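Local coordinates for transaminase (Bacillus megaterium, PDB 5G0A), which catalyses S-selective amino-group transfer with the cofactor pyridoxal-5'-phosphate, as an omega-transaminase of aminotransferase class III, at the interface of chains A and B and the interface of chains A and C. Residues are numbered along the deposited sequence; one frame, centred on the assembly and turned at random. Chains: chain A/B/C, Transaminase.

Contact 1: the interface of chains A and B. Residues chain A 225-226; chain B 145-146, 160, 162, 191, 407.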
loop_
_atom_site.group_PDB
_atom_site.type_symbol
_atom_site.label_atom_id
_atom_site.label_comp_id
_atom_site.label_asym_id
_atom_site.label_seq_id
_atom_site.Cartn_x
_atom_site.Cartn_y
_atom_site.Cartn_z
ATOM N N ASN A 225 -7.723 -18.174 -2.882
ATOM C CA ASN A 225 -8.576 -17.008 -2.634
ATOM C C ASN A 225 -8.036 -15.718 -3.254
ATOM O O ASN A 225 -8.764 -14.950 -3.882
ATOM C CB ASN A 225 -8.769 -16.818 -1.127
ATOM C CG ASN A 225 -9.799 -15.750 -0.811
ATOM O OD1 ASN A 225 -9.499 -14.553 -0.749
ATOM N ND2 ASN A 225 -11.031 -16.181 -0.626
ATOM N N TYR A 226 -6.736 -15.484 -3.089
ATOM C CA TYR A 226 -6.121 -14.292 -3.644
ATOM C C TYR A 226 -5.867 -14.415 -5.150
ATOM O O TYR A 226 -5.635 -13.437 -5.827
ATOM C CB TYR A 226 -4.840 -13.949 -2.850
ATOM C CG TYR A 226 -5.172 -13.085 -1.655
ATOM C CD1 TYR A 226 -5.541 -13.660 -0.436
ATOM C CD2 TYR A 226 -5.136 -11.697 -1.749
ATOM C CE1 TYR A 226 -5.889 -12.871 0.662
ATOM C CE2 TYR A 226 -5.470 -10.899 -0.656
ATOM C CZ TYR A 226 -5.846 -11.490 0.541
ATOM O OH TYR A 226 -6.164 -10.690 1.634
ATOM N N GLU B 145 -12.209 -14.927 5.101
ATOM C CA GLU B 145 -12.294 -15.640 3.835
ATOM C C GLU B 145 -13.772 -15.844 3.452
ATOM O O GLU B 145 -14.564 -16.320 4.272
ATOM C CB GLU B 145 -11.604 -16.997 4.006
ATOM C CG GLU B 145 -11.392 -17.742 2.705
ATOM C CD GLU B 145 -11.071 -19.212 2.930
ATOM O OE1 GLU B 145 -11.335 -19.735 4.039
ATOM O OE2 GLU B 145 -10.571 -19.831 1.981
ATOM N N HIS B 146 -14.122 -15.477 2.214
ATOM C CA HIS B 146 -15.481 -15.611 1.650
ATOM C C HIS B 146 -16.474 -14.516 2.053
ATOM O O HIS B 146 -17.611 -14.503 1.587
ATOM C CB HIS B 146 -16.068 -17.026 1.866
ATOM C CG HIS B 146 -15.151 -18.120 1.397
ATOM N ND1 HIS B 146 -15.006 -19.315 2.069
ATOM C CD2 HIS B 146 -14.306 -18.178 0.340
ATOM C CE1 HIS B 146 -14.126 -20.072 1.435
ATOM N NE2 HIS B 146 -13.685 -19.405 0.383
ATOM N N ARG B 160 -13.503 -10.797 0.507
ATOM C CA ARG B 160 -12.570 -11.851 0.143
ATOM C C ARG B 160 -13.337 -12.977 -0.518
ATOM O O ARG B 160 -13.144 -14.151 -0.218
ATOM C CB ARG B 160 -11.788 -12.355 1.360
ATOM C CG ARG B 160 -10.928 -11.289 2.050
ATOM C CD ARG B 160 -9.937 -10.624 1.092
ATOM N NE ARG B 160 -9.438 -11.567 0.075
ATOM C CZ ARG B 160 -8.895 -11.216 -1.091
ATOM N NH1 ARG B 160 -8.727 -9.937 -1.418
ATOM N NH2 ARG B 160 -8.519 -12.161 -1.947
ATOM N N ARG B 162 -13.627 -14.368 -4.040
ATOM C CA ARG B 162 -12.824 -14.263 -5.260
ATOM C C ARG B 162 -13.629 -13.889 -6.507
ATOM O O ARG B 162 -13.179 -13.095 -7.337
ATOM C CB ARG B 162 -12.064 -15.581 -5.467
ATOM C CG ARG B 162 -11.153 -15.577 -6.672
ATOM C CD ARG B 162 -10.528 -16.949 -6.844
ATOM N NE ARG B 162 -9.496 -16.922 -7.878
ATOM C CZ ARG B 162 -9.012 -18.009 -8.468
ATOM N NH1 ARG B 162 -9.486 -19.207 -8.137
ATOM N NH2 ARG B 162 -8.069 -17.903 -9.398
ATOM N N MET B 191 -6.931 -11.084 6.334
ATOM C CA MET B 191 -7.974 -12.061 6.068
ATOM C C MET B 191 -7.856 -13.192 7.086
ATOM O O MET B 191 -6.868 -13.956 7.084
ATOM C CB MET B 191 -7.930 -12.608 4.631
ATOM C CG MET B 191 -9.005 -13.676 4.363
ATOM S SD MET B 191 -8.965 -14.331 2.674
ATOM C CE MET B 191 -7.586 -15.481 2.759
ATOM N N ASN B 407 -14.017 -20.689 -3.812
ATOM C CA ASN B 407 -12.904 -20.046 -4.543
ATOM C C ASN B 407 -12.976 -20.198 -6.051
ATOM O O ASN B 407 -11.990 -19.979 -6.753
ATOM C CB ASN B 407 -11.519 -20.487 -4.018
ATOM C CG ASN B 407 -11.191 -19.851 -2.680
ATOM O OD1 ASN B 407 -11.627 -18.735 -2.403
ATOM N ND2 ASN B 407 -10.461 -20.570 -1.826
HETATM O O HOH W 1 -4.895 -11.132 4.164
#
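The C-terminal end of helix 214-226 of chain A docks on chain B, with A:Asn225 and B:Arg160 meeting at the middle of the contact. B:Arg160 approaches side-on and gives both NE and NH2 to the same amide oxygen, OD1 of A:Asn225, which lies close to the guanidinium plane; the NH2 bond measures 2.8 Å. An asparagine suits this place because its amide can answer twice. While OD1 accepts, ND2 of A:Asn225 donates almost straight (174° at H) to the backbone O of B:Arg160 at 3.0 Å, reaching it from above the carbonyl plane. A less straight bond from ND2 of A:Asn225 to the side-chain OD1 of B:Asn407, 3.2 Å, further fixes the rotation of the amide. With chi1 at -172°, CG of A:Asn225 stands anti to the backbone N, and this swings the amide into the partner chain. The guanidinium of B:Arg160 also lies flat on the ring of A:Tyr226, their planes 7° apart, with NH2 3.3 Å from the ring centroid in a cation-pi contact. Two bends, at chi2 and chi3, turn the guanidinium so that its edge meets the amide and its face the ring. CE of B:Met191 packs on CE1 of A:Tyr226 at 3.8 Å, and a water joins the phenol OH to the backbone N of B:Met191. In the fold, this helix end meets a surface of chain B formed by loop residue 160, strand 189-192 and the short 3-10 helix 405-407.

Contact 2: the interface of chains A and C. Residues chain A 34, 36, 44, 58; chain C 85, 89-90.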
loop_
_atom_site.group_PDB
_atom_site.type_symbol
_atom_site.label_atom_id
_atom_site.label_comp_id
_atom_site.label_asym_id
_atom_site.label_seq_id
_atom_site.Cartn_x
_atom_site.Cartn_y
_atom_site.Cartn_z
ATOM N N VAL A 34 28.854 -4.595 27.290
ATOM C CA VAL A 34 29.548 -5.868 27.493
ATOM C C VAL A 34 30.721 -5.930 26.516
ATOM O O VAL A 34 30.559 -6.349 25.354
ATOM C CB VAL A 34 28.586 -7.079 27.336
ATOM C CG1 VAL A 34 29.308 -8.395 27.585
ATOM C CG2 VAL A 34 27.395 -6.940 28.292
ATOM N N ILE A 36 33.956 -7.117 24.567
ATOM C CA ILE A 36 34.629 -8.321 24.117
ATOM C C ILE A 36 35.885 -7.889 23.372
ATOM O O ILE A 36 35.824 -7.230 22.345
ATOM C CB ILE A 36 33.726 -9.179 23.195
ATOM C CG1 ILE A 36 32.426 -9.589 23.907
ATOM C CG2 ILE A 36 34.481 -10.386 22.666
ATOM C CD1 ILE A 36 32.587 -10.415 25.180
ATOM N N LEU A 44 34.388 -16.165 23.673
ATOM C CA LEU A 44 34.561 -14.708 23.683
ATOM C C LEU A 44 35.428 -14.359 24.883
ATOM O O LEU A 44 35.234 -14.915 25.954
ATOM C CB LEU A 44 33.197 -14.011 23.837
ATOM C CG LEU A 44 31.994 -14.551 23.047
ATOM C CD1 LEU A 44 30.775 -13.711 23.389
ATOM C CD2 LEU A 44 32.219 -14.520 21.532
ATOM N N GLN A 58 27.035 -16.381 18.603
ATOM C CA GLN A 58 26.593 -15.001 18.315
ATOM C C GLN A 58 25.126 -14.961 17.887
ATOM O O GLN A 58 24.229 -14.850 18.738
ATOM C CB GLN A 58 27.559 -14.318 17.307
ATOM C CG GLN A 58 28.916 -14.082 17.966
ATOM C CD GLN A 58 28.760 -13.153 19.164
ATOM O OE1 GLN A 58 28.439 -11.982 19.003
ATOM N NE2 GLN A 58 28.983 -13.681 20.379
ATOM N N VAL C 85 31.639 -10.272 16.705
ATOM C CA VAL C 85 30.583 -10.124 17.720
ATOM C C VAL C 85 29.496 -9.227 17.146
ATOM O O VAL C 85 29.795 -8.340 16.326
ATOM C CB VAL C 85 31.079 -9.554 19.082
ATOM C CG1 VAL C 85 32.030 -10.543 19.767
ATOM C CG2 VAL C 85 31.692 -8.165 18.930
ATOM N N TYR C 89 27.258 -6.578 21.831
ATOM C CA TYR C 89 28.580 -6.564 22.466
ATOM C C TYR C 89 29.333 -5.284 22.102
ATOM O O TYR C 89 29.110 -4.714 21.035
ATOM C CB TYR C 89 29.384 -7.810 22.053
ATOM C CG TYR C 89 28.821 -9.100 22.626
ATOM C CD1 TYR C 89 28.964 -9.405 23.984
ATOM C CD2 TYR C 89 28.116 -10.008 21.814
ATOM C CE1 TYR C 89 28.434 -10.570 24.519
ATOM C CE2 TYR C 89 27.598 -11.192 22.332
ATOM C CZ TYR C 89 27.754 -11.468 23.690
ATOM O OH TYR C 89 27.224 -12.634 24.214
ATOM N N ALA C 90 30.218 -4.821 22.986
ATOM C CA ALA C 90 31.014 -3.638 22.676
ATOM C C ALA C 90 32.446 -3.994 22.274
ATOM O O ALA C 90 33.041 -4.915 22.830
ATOM C CB ALA C 90 31.029 -2.672 23.869
#
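The ring of C:Tyr89 fits among A:Val34, A:Ile36 and A:Leu44, side chains that suit an aromatic partner because they are branched and apolar. The patch belongs to the two-fold A-C interface of the deposited tetramer, which may also be the biological one. A:Ile36 presses CG1 against CD1 of C:Tyr89 at 3.5 Å, its chain slanting across the ring. A:Val34 runs alongside, pointing the same way, its CG1 3.8 Å from CD1 of C:Tyr89. Near the phenol end, the A:Leu44 side chain crosses that of C:Tyr89 at about a right angle, with CD1 of A:Leu44 3.8 Å from CZ of C:Tyr89. Off the same face as A:Ile36 and A:Leu44, toward the CD2/CE2 rim, lies the amide of A:Gln58, inclined 44° to the ring; a bend at chi2 (-61°) folds it towards the tyrosine. An alanine in place of C:Tyr89 would probably leave a hollow beneath A:Ile36, A:Leu44 and A:Gln58, which would lose the ring they share. C:Val85 extends the apolar patch, its CG1 3.8 Å from CG2 of A:Ile36. The rim is backbone: C:Ala90, whose small side chain may ease the close approach of two loop segments, accepts at O from N of A:Ile36. N of C:Ala90 donates to O of A:Val34 at 2.8 Å.

Contact 3: the interface of chains A and B. Residues chain A 160, 179, 184-185; chain B 140, 226, 230.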
loop_
_atom_site.group_PDB
_atom_site.type_symbol
_atom_site.label_atom_id
_atom_site.label_comp_id
_atom_site.label_asym_id
_atom_site.label_seq_id
_atom_site.Cartn_x
_atom_site.Cartn_y
_atom_site.Cartn_z
ATOM N N ARG A 160 7.242 -11.927 10.183
ATOM C CA ARG A 160 6.023 -11.897 10.998
ATOM C C ARG A 160 6.359 -12.375 12.414
ATOM O O ARG A 160 5.627 -13.145 13.037
ATOM C CB ARG A 160 4.863 -12.697 10.368
ATOM C CG ARG A 160 4.350 -12.168 9.017
ATOM C CD ARG A 160 3.986 -10.674 9.023
ATOM N NE ARG A 160 3.414 -10.262 10.313
ATOM C CZ ARG A 160 3.334 -9.002 10.741
ATOM N NH1 ARG A 160 3.754 -7.995 9.978
ATOM N NH2 ARG A 160 2.851 -8.739 11.951
ATOM N N GLN A 179 4.933 0.807 16.495
ATOM C CA GLN A 179 5.462 0.202 15.258
ATOM C C GLN A 179 5.869 1.313 14.299
ATOM O O GLN A 179 5.461 2.480 14.475
ATOM C CB GLN A 179 4.410 -0.711 14.625
ATOM C CG GLN A 179 3.950 -1.816 15.563
ATOM C CD GLN A 179 3.005 -2.804 14.896
ATOM O OE1 GLN A 179 3.229 -3.216 13.754
ATOM N NE2 GLN A 179 1.953 -3.199 15.608
ATOM N N SER A 184 4.175 -0.980 8.992
ATOM C CA SER A 184 3.731 -1.912 10.047
ATOM C C SER A 184 2.834 -3.044 9.559
ATOM O O SER A 184 2.355 -3.868 10.358
ATOM C CB SER A 184 3.055 -1.148 11.188
ATOM O OG SER A 184 1.915 -0.462 10.709
ATOM N N TYR A 185 2.616 -3.088 8.243
ATOM C CA TYR A 185 1.904 -4.189 7.567
ATOM C C TYR A 185 2.170 -3.943 6.092
ATOM O O TYR A 185 2.673 -2.874 5.737
ATOM C CB TYR A 185 0.385 -4.178 7.870
ATOM C CG TYR A 185 -0.255 -2.816 7.647
ATOM C CD1 TYR A 185 -0.647 -2.401 6.374
ATOM C CD2 TYR A 185 -0.418 -1.920 8.713
ATOM C CE1 TYR A 185 -1.200 -1.142 6.167
ATOM C CE2 TYR A 185 -0.966 -0.663 8.510
ATOM C CZ TYR A 185 -1.352 -0.289 7.238
ATOM O OH TYR A 185 -1.874 0.956 7.064
ATOM N N LEU B 140 -5.661 -1.268 10.827
ATOM C CA LEU B 140 -6.005 -2.597 10.292
ATOM C C LEU B 140 -7.429 -2.999 10.586
ATOM O O LEU B 140 -7.924 -2.784 11.696
ATOM C CB LEU B 140 -5.083 -3.658 10.858
ATOM C CG LEU B 140 -3.626 -3.537 10.415
ATOM C CD1 LEU B 140 -2.805 -4.660 11.023
ATOM C CD2 LEU B 140 -3.492 -3.606 8.899
ATOM N N TYR B 226 0.029 -9.009 14.597
ATOM C CA TYR B 226 0.085 -7.716 13.940
ATOM C C TYR B 226 0.014 -6.586 14.948
ATOM O O TYR B 226 0.263 -5.434 14.592
ATOM C CB TYR B 226 -1.019 -7.582 12.889
ATOM C CG TYR B 226 -0.619 -8.164 11.555
ATOM C CD1 TYR B 226 -0.804 -9.526 11.274
ATOM C CD2 TYR B 226 -0.030 -7.352 10.577
ATOM C CE1 TYR B 226 -0.403 -10.053 10.042
ATOM C CE2 TYR B 226 0.352 -7.860 9.355
ATOM C CZ TYR B 226 0.161 -9.210 9.090
ATOM O OH TYR B 226 0.549 -9.721 7.847
ATOM N N GLN B 230 -2.793 -1.926 16.761
ATOM C CA GLN B 230 -2.990 -1.360 15.433
ATOM C C GLN B 230 -4.192 -1.957 14.677
ATOM O O GLN B 230 -4.369 -1.674 13.490
ATOM C CB GLN B 230 -1.694 -1.396 14.615
ATOM C CG GLN B 230 -1.327 -2.716 14.006
ATOM C CD GLN B 230 -0.292 -2.555 12.874
ATOM O OE1 GLN B 230 -0.071 -1.443 12.372
ATOM N NE2 GLN B 230 0.349 -3.652 12.483
#
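B:Gln230 and B:Tyr226, on neighbouring turns at the end of helix 214-226 and in 3-10 helix 228-230, lie against A:Ser184, A:Gln179 and A:Tyr185 in the two-fold A-B interface. A glutamine suits position 230 because its amide offers an acceptor and a donor on one flat group. OE1 of B:Gln230 takes the hydroxyl OG of A:Ser184 at 2.8 Å, on a lone pair in the carbonyl plane, while NE2 of B:Gln230 donates nearly straight (169° at H) to the backbone O of A:Ser184 at 2.9 Å. Held at both ends, the amide is unlikely to flip. NE2 also bonds within its own chain to the backbone O of B:Tyr226, and that O of B:Tyr226 takes a second donor, NE2 of A:Gln179 at 3.0 Å, so one carbonyl ties the two glutamines together. The amides of A:Gln179 and B:Gln230 stand 60° apart. The cation-pi stack of arginine on tyrosine recurs here with the chains exchanged, A:Arg160 on B:Tyr226. A:Tyr185 stands with its CG between backbone N and carbonyl carbon (chi1 50°), which presents a ring face to B:Leu140, while OE1 of B:Gln230 sits at the ring edge. Over that face, CD2 of B:Leu140 comes to 3.5 Å from CD2 of A:Tyr185.

Contacts 1 and 3 belong to the same A-B interface, their C-alpha centres about 21 Å apart, and share residues 160 and 226 with the chains exchanged. The arginine–tyrosine stack therefore appears twice, once on each side of the two-fold axis, and helix 214-226 reaches across in both directions. Contact 2 joins chain A to chain C and lies about 48 Å from contact 1 and 32 Å from contact 3, sharing no residue with either. Chain A thus uses separate surfaces for two neighbours in the deposited four-chain assembly, although the structure alone does not show that this tetramer is the working form.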